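Local coordinates for probable leucine/isoleucine/valine-binding protein (Rhodopirellula baltica, PDB 4KV7), which probably binds leucine, isoleucine, valine or a related small ligand, as a solute-binding protein of the leucine-binding family, at residues A178-R181 / S185-V188; D205-L210 / N239-Q244. The protein carries 1 engineered substitution. All coordinates share one frame; numbering follows the deposited sequence.

Contact 1 (A178-R181 / S185-V188)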
# COMPACT_ATOMS: atom_id res chain seq x y z
N ALA A 178 -11.74 -14.23 8.17
CA ALA A 178 -12.96 -13.55 8.60
C ALA A 178 -13.97 -13.47 7.46
O ALA A 178 -15.17 -13.69 7.66
CB ALA A 178 -12.63 -12.16 9.11
N ALA A 179 -13.50 -13.19 6.26
CA ALA A 179 -14.40 -13.08 5.12
C ALA A 179 -15.04 -14.42 4.77
O ALA A 179 -16.23 -14.50 4.47
CB ALA A 179 -13.69 -12.49 3.92
N ILE A 180 -14.25 -15.48 4.83
CA ILE A 180 -14.74 -16.83 4.58
C ILE A 180 -15.79 -17.23 5.63
O ILE A 180 -16.83 -17.80 5.31
CB ILE A 180 -13.57 -17.84 4.54
CG1 ILE A 180 -12.78 -17.67 3.24
CG2 ILE A 180 -14.06 -19.27 4.66
CD1 ILE A 180 -11.41 -18.36 3.23
N ARG A 181 -15.50 -16.90 6.89
CA ARG A 181 -16.37 -17.25 8.00
C ARG A 181 -17.74 -16.63 7.91
O ARG A 181 -18.69 -17.12 8.50
CB ARG A 181 -15.71 -16.89 9.33
CG ARG A 181 -14.71 -17.92 9.76
CD ARG A 181 -14.10 -17.60 11.10
NE ARG A 181 -13.54 -18.80 11.70
CZ ARG A 181 -12.53 -18.83 12.56
NH1 ARG A 181 -11.94 -17.70 12.95
NH2 ARG A 181 -12.10 -19.99 13.04
N SER A 185 -18.91 -21.55 8.47
CA SER A 185 -18.10 -21.75 9.66
C SER A 185 -16.96 -22.73 9.38
O SER A 185 -17.17 -23.79 8.80
CB SER A 185 -18.96 -22.21 10.83
OG SER A 185 -19.89 -21.20 11.19
N VAL A 186 -15.75 -22.35 9.77
CA VAL A 186 -14.54 -23.12 9.49
C VAL A 186 -13.58 -23.02 10.66
O VAL A 186 -13.59 -22.03 11.40
CB VAL A 186 -13.81 -22.61 8.23
CG1 VAL A 186 -14.64 -22.84 6.97
CG2 VAL A 186 -13.45 -21.14 8.36
N LYS A 187 -12.73 -24.03 10.82
CA LYS A 187 -11.61 -23.95 11.76
C LYS A 187 -10.43 -23.35 11.02
O LYS A 187 -10.23 -23.62 9.83
CB LYS A 187 -11.24 -25.34 12.28
CG LYS A 187 -12.38 -26.07 12.97
CD LYS A 187 -12.77 -25.39 14.28
CE LYS A 187 -14.02 -26.03 14.88
NZ LYS A 187 -14.48 -25.32 16.11
N VAL A 188 -9.63 -22.54 11.71
CA VAL A 188 -8.52 -21.87 11.04
C VAL A 188 -7.54 -22.88 10.42
O VAL A 188 -6.98 -22.63 9.36
CB VAL A 188 -7.81 -20.84 11.96
CG1 VAL A 188 -7.11 -21.53 13.12
CG2 VAL A 188 -6.81 -20.01 11.15
O HOH W 1 -16.11 -20.29 11.86
O HOH W 2 -19.39 -18.34 10.75
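The Arg181 guanidinium turns its edge to Val186 O, and two of its nitrogens share that one acceptor: Val186 O takes a hydrogen bond from Arg181 NE at 3.2 Å and another from Arg181 NH2 at 3.0 Å. The oxygen lies only 8° out of the guanidinium plane, while both donors sit tilted from the carbonyl plane. The double hold fixes the rotation of the flat group. The Arg181 side chain, extended from CG to NE (chi2 -178°), spans from the helix to the loop and delivers the group there. Two waters add bridges. One accepts from Val186 N at 3.0 Å and, weakly, from Arg181 NE; the other donates to Arg181 O at 2.7 Å and is hydrogen-bonded to Ser185 OG. Apolar contact accompanies the polar one: Val186 CG2 lies 3.7 Å from Arg181 CG and 4.2 Å from Ile180 CG2, the Ile180 and Val186 side chains crossing at about a right angle. Ile180 and Val186 both also touch Leu191. This is the surface turn at the end of the helix in a beta-alpha-beta crossover, where helix 167-183 joins the parallel strands 159-164 and 193-196.

Contact 2 (D205-L210 / N239-Q244)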
# COMPACT_ATOMS: atom_id res chain seq x y z
N ASP A 205 8.19 -24.73 -0.23
CA ASP A 205 7.42 -25.36 0.84
C ASP A 205 5.97 -24.89 0.84
O ASP A 205 5.05 -25.69 1.02
CB ASP A 205 8.05 -25.08 2.21
CG ASP A 205 9.32 -25.88 2.45
OD1 ASP A 205 9.60 -26.81 1.67
OD2 ASP A 205 10.02 -25.58 3.44
N GLY A 206 5.77 -23.59 0.62
CA GLY A 206 4.43 -23.04 0.59
C GLY A 206 3.62 -23.57 -0.57
O GLY A 206 2.42 -23.86 -0.42
N LEU A 207 4.25 -23.72 -1.73
CA LEU A 207 3.56 -24.31 -2.88
C LEU A 207 3.14 -25.75 -2.59
O LEU A 207 2.02 -26.16 -2.90
CB LEU A 207 4.43 -24.24 -4.13
CG LEU A 207 3.83 -24.93 -5.36
CD1 LEU A 207 2.49 -24.32 -5.74
CD2 LEU A 207 4.81 -24.85 -6.53
N ALA A 208 4.05 -26.53 -2.01
CA ALA A 208 3.76 -27.92 -1.70
C ALA A 208 2.57 -28.04 -0.75
O ALA A 208 1.73 -28.92 -0.91
CB ALA A 208 4.99 -28.60 -1.11
N ASP A 209 2.49 -27.14 0.23
CA ASP A 209 1.36 -27.12 1.16
C ASP A 209 0.04 -26.88 0.45
O ASP A 209 -0.96 -27.53 0.76
CB ASP A 209 1.57 -26.08 2.27
CG ASP A 209 2.56 -26.55 3.33
OD1 ASP A 209 2.85 -27.76 3.38
OD2 ASP A 209 3.03 -25.70 4.11
N LEU A 210 0.02 -25.95 -0.50
CA LEU A 210 -1.19 -25.72 -1.27
C LEU A 210 -1.55 -26.93 -2.13
O LEU A 210 -2.71 -27.33 -2.19
CB LEU A 210 -1.03 -24.49 -2.16
CG LEU A 210 -0.90 -23.17 -1.39
CD1 LEU A 210 -0.52 -22.07 -2.37
CD2 LEU A 210 -2.20 -22.85 -0.68
N ASN A 239 4.41 -26.95 -11.96
CA ASN A 239 3.92 -28.09 -11.19
C ASN A 239 2.48 -28.47 -11.51
O ASN A 239 1.81 -29.15 -10.72
CB ASN A 239 4.05 -27.82 -9.68
CG ASN A 239 5.45 -28.07 -9.15
OD1 ASN A 239 6.30 -27.18 -9.16
ND2 ASN A 239 5.70 -29.29 -8.69
N ASN A 240 2.00 -28.03 -12.67
CA ASN A 240 0.69 -28.43 -13.18
C ASN A 240 -0.47 -27.89 -12.33
O ASN A 240 -1.48 -28.57 -12.15
CB ASN A 240 0.61 -29.96 -13.33
CG ASN A 240 -0.54 -30.41 -14.20
OD1 ASN A 240 -1.12 -29.62 -14.95
ND2 ASN A 240 -0.89 -31.69 -14.10
N PHE A 241 -0.31 -26.67 -11.82
CA PHE A 241 -1.30 -26.07 -10.93
C PHE A 241 -1.63 -24.66 -11.41
O PHE A 241 -0.77 -23.78 -11.40
CB PHE A 241 -0.73 -26.02 -9.51
CG PHE A 241 -1.66 -25.42 -8.49
CD1 PHE A 241 -2.97 -25.87 -8.37
CD2 PHE A 241 -1.20 -24.45 -7.62
CE1 PHE A 241 -3.82 -25.32 -7.41
CE2 PHE A 241 -2.04 -23.90 -6.66
CZ PHE A 241 -3.34 -24.35 -6.56
N ASN A 242 -2.88 -24.45 -11.81
CA ASN A 242 -3.30 -23.17 -12.38
C ASN A 242 -4.60 -22.62 -11.78
O ASN A 242 -5.61 -22.48 -12.48
CB ASN A 242 -3.43 -23.27 -13.90
CG ASN A 242 -2.10 -23.57 -14.58
OD1 ASN A 242 -1.30 -22.66 -14.83
ND2 ASN A 242 -1.85 -24.84 -14.89
N PRO A 243 -4.59 -22.29 -10.49
CA PRO A 243 -5.78 -21.71 -9.87
C PRO A 243 -5.93 -20.26 -10.30
O PRO A 243 -5.04 -19.72 -10.96
CB PRO A 243 -5.43 -21.74 -8.39
CG PRO A 243 -3.94 -21.47 -8.39
CD PRO A 243 -3.43 -22.28 -9.57
N GLN A 244 -7.03 -19.63 -9.93
CA GLN A 244 -7.12 -18.18 -10.04
C GLN A 244 -6.24 -17.56 -8.96
O GLN A 244 -6.48 -17.78 -7.78
CB GLN A 244 -8.56 -17.72 -9.86
CG GLN A 244 -8.72 -16.21 -9.84
CD GLN A 244 -8.41 -15.57 -11.18
OE1 GLN A 244 -9.10 -15.82 -12.16
NE2 GLN A 244 -7.38 -14.73 -11.22
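Leu207 reaches from helix 204-211 toward the loop 239-244 and divides its two methyls between two partners, CD1 to Phe241 and CD2 to Asn239. Its CG stands anti to the backbone N (chi1 176°), which carries the branched end out from the helix. Leu207 CD1 comes to 4.1 Å from Phe241 CD2, approaching the ring obliquely, and the two side chains run past each other in opposite directions. No hydrogen bond crosses between the segments; the join rests on van der Waals contact, with Leu207 and Phe241 as its apolar pair. Leu207 packs in addition against Leu232, Met235 and Ala236 of helix 226-238.

Phe241 is buried, and one face of its ring is met from within its own loop: Pro243 CD sits 3.4 Å above the plane of the Phe241 ring, over its centre, a placement consistent with a CH-pi contact. Val220 of strand 219-223 and Leu211 also touch this side chain.

Asn239, exposed to solvent, sets its side chain at a slant across the end of Leu207 and borders the packing on its outer side. Helix 226-238 gives out at Asn239, and Asn240, with positive phi (67°), is the C-prime residue of a Schellman motif in which Phe241 N reaches back to Ala236 O and Asn240 N to Arg237 O. The change of direction at Asn240 brings Phe241 onto Ala236, the hydrophobic contact that commonly accompanies this motif. The whole is a Schellman-terminated helix leading into strand 244-247 and packed against the preceding helix, within the layered alpha/beta lobe of a periplasmic binding protein.

Both contacts lie in the same alpha/beta lobe, and they come in series, neither nested nor crossed. Along the chain, contact 1 closes a short loop over 182-184, the last residues of helix 167-183 and the one after it, ahead of edge strand 193-196. That strand leads to helix 204-211, on which contact 2 opens; it closes only after strand 219-223 and helix 226-238 have been enclosed, at the start of strand 244-247. Contact 1 is thus local and largely exposed, whereas contact 2 ties helix 204-211 to the loop that leads from helix 226-238 into strand 244-247, through the buried Leu207 and Phe241. Their centres are 21 Å apart and their nearest atoms about 11 Å, without touching.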